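Local coordinates for protein acylphosphatase (Bacillus subtilis, PDB 3BR8) that catalyses the hydrolysis of acyl phosphates, releasing a carboxylate and inorganic phosphate, at residues I44-P49 / Q54-A59. Numbering follows the deposited sequence.
Sequences ILAEGP and QSFVEA
I44 and A46 of strand 42-48 both rest against the ring of F56, which reaches them from helix 50-62 and ties that helix to the central strand of the ferredoxin-like βαββαβ sandwich of the acylphosphatase family. The contact is wholly apolar and small, burying 121 Å² over both sides, and F56 supplies about half of that area. Two residues apart on the strand, I44 and A46 present their side chains to the same face of the sheet, whereas L45 between them points away.

The evidence for an edge-on approach lies in the methyl CG2 of I44, which sits near the ring plane, 3.8 Å from F56 CE2 and equally far from F56 CZ. This branch stands anti to the backbone N of I44, leaving CG1 beside that N (chi1 -56°). The methyl of A46 comes to the ring obliquely. On the helix side, F56 has CG anti to its own N (chi1 176°), an extended setting that carries the ring across the gap of 9.0 Å between the CA atoms of A46 and F56.

V21 of helix 17-27 touches both I44 and F56, so the other helix of the fold packs against the same pair. Backbone bonding joins I44 to I6 and A46 to Y4 on strand 2-9. The side chain of I44 lies about 8 Å from that of the active-site R18, while A46 closes the contact with CB 3.8 Å from F56 CE2.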
loop_
_atom_site.group_PDB
_atom_site.type_symbol
_atom_site.label_atom_id
_atom_site.label_comp_id
_atom_site.label_asym_id
_atom_site.label_seq_id
_atom_site.Cartn_x
_atom_site.Cartn_y
_atom_site.Cartn_z
ATOM N N ILE A 44 3.608 2.870 -0.401
ATOM C CA ILE A 44 3.316 1.477 -0.108
ATOM C C ILE A 44 4.218 0.617 -0.981
ATOM O O ILE A 44 4.202 0.757 -2.209
ATOM C CB ILE A 44 1.847 1.110 -0.445
ATOM C CG1 ILE A 44 0.829 2.011 0.275
ATOM C CG2 ILE A 44 1.595 -0.365 -0.117
ATOM C CD1 ILE A 44 -0.613 1.846 -0.230
ATOM N N LEU A 45 5.012 -0.249 -0.348
ATOM C CA LEU A 45 5.763 -1.264 -1.070
ATOM C C LEU A 45 5.083 -2.590 -0.769
ATOM O O LEU A 45 4.925 -2.947 0.404
ATOM C CB LEU A 45 7.219 -1.278 -0.600
ATOM C CG LEU A 45 8.240 -2.112 -1.368
ATOM C CD1 LEU A 45 8.240 -3.594 -0.970
ATOM C CD2 LEU A 45 8.095 -1.900 -2.863
ATOM N N ALA A 46 4.651 -3.301 -1.808
ATOM C CA ALA A 46 3.955 -4.567 -1.597
ATOM C C ALA A 46 4.488 -5.636 -2.546
ATOM O O ALA A 46 4.646 -5.380 -3.742
ATOM C CB ALA A 46 2.459 -4.391 -1.779
ATOM N N GLU A 47 4.732 -6.830 -2.014
ATOM C CA GLU A 47 5.314 -7.961 -2.731
ATOM C C GLU A 47 4.384 -9.164 -2.522
ATOM O O GLU A 47 4.015 -9.487 -1.421
ATOM C CB GLU A 47 6.723 -8.304 -2.222
ATOM C CG GLU A 47 7.757 -7.174 -2.318
ATOM C CD GLU A 47 9.172 -7.578 -1.893
ATOM O OE1 GLU A 47 9.358 -8.671 -1.312
ATOM O OE2 GLU A 47 10.114 -6.797 -2.154
ATOM N N GLY A 48 4.086 -9.877 -3.603
ATOM C CA GLY A 48 3.272 -11.087 -3.493
ATOM C C GLY A 48 2.790 -11.547 -4.857
ATOM O O GLY A 48 3.260 -11.043 -5.893
ATOM N N PRO A 49 1.857 -12.514 -4.871
ATOM C CA PRO A 49 1.295 -12.991 -6.125
ATOM C C PRO A 49 0.452 -11.937 -6.819
ATOM O O PRO A 49 -0.138 -11.058 -6.178
ATOM C CB PRO A 49 0.416 -14.173 -5.704
ATOM C CG PRO A 49 0.788 -14.495 -4.298
ATOM C CD PRO A 49 1.300 -13.224 -3.704
ATOM N N GLN A 54 -3.067 -7.185 -7.467
ATOM C CA GLN A 54 -4.064 -6.455 -8.244
ATOM C C GLN A 54 -5.289 -6.122 -7.405
ATOM O O GLN A 54 -5.776 -4.990 -7.432
ATOM C CB GLN A 54 -4.471 -7.260 -9.475
ATOM C CG GLN A 54 -5.481 -6.538 -10.360
ATOM C CD GLN A 54 -5.842 -7.307 -11.609
ATOM O OE1 GLN A 54 -6.929 -7.125 -12.166
ATOM N NE2 GLN A 54 -4.937 -8.162 -12.069
ATOM N N SER A 55 -5.801 -7.109 -6.670
ATOM C CA SER A 55 -6.947 -6.871 -5.802
ATOM C C SER A 55 -6.606 -5.901 -4.663
ATOM O O SER A 55 -7.450 -5.091 -4.273
ATOM C CB SER A 55 -7.531 -8.194 -5.284
ATOM O OG SER A 55 -6.603 -8.938 -4.516
ATOM N N PHE A 56 -5.374 -5.955 -4.157
ATOM C CA PHE A 56 -4.904 -4.984 -3.153
ATOM C C PHE A 56 -4.976 -3.540 -3.659
ATOM O O PHE A 56 -5.461 -2.660 -2.937
ATOM C CB PHE A 56 -3.475 -5.355 -2.769
ATOM C CG PHE A 56 -2.791 -4.410 -1.804
ATOM C CD1 PHE A 56 -3.170 -4.334 -0.467
ATOM C CD2 PHE A 56 -1.675 -3.682 -2.217
ATOM C CE1 PHE A 56 -2.481 -3.504 0.413
ATOM C CE2 PHE A 56 -0.983 -2.854 -1.335
ATOM C CZ PHE A 56 -1.381 -2.772 -0.015
ATOM N N VAL A 57 -4.504 -3.293 -4.880
ATOM C CA VAL A 57 -4.561 -1.950 -5.454
ATOM C C VAL A 57 -5.999 -1.421 -5.476
ATOM O O VAL A 57 -6.257 -0.259 -5.130
ATOM C CB VAL A 57 -3.929 -1.926 -6.871
ATOM C CG1 VAL A 57 -4.245 -0.625 -7.606
ATOM C CG2 VAL A 57 -2.430 -2.105 -6.766
ATOM N N GLU A 58 -6.949 -2.272 -5.864
ATOM C CA GLU A 58 -8.352 -1.849 -5.876
ATOM C C GLU A 58 -8.890 -1.540 -4.482
ATOM O O GLU A 58 -9.621 -0.571 -4.282
ATOM C CB GLU A 58 -9.226 -2.884 -6.576
ATOM C CG GLU A 58 -8.940 -2.973 -8.056
ATOM C CD GLU A 58 -8.946 -1.602 -8.726
ATOM O OE1 GLU A 58 -10.018 -0.952 -8.739
ATOM O OE2 GLU A 58 -7.880 -1.188 -9.233
ATOM N N ALA A 59 -8.502 -2.358 -3.508
ATOM C CA ALA A 59 -8.914 -2.123 -2.121
ATOM C C ALA A 59 -8.346 -0.815 -1.584
ATOM O O ALA A 59 -9.042 -0.043 -0.923
ATOM C CB ALA A 59 -8.508 -3.293 -1.223
#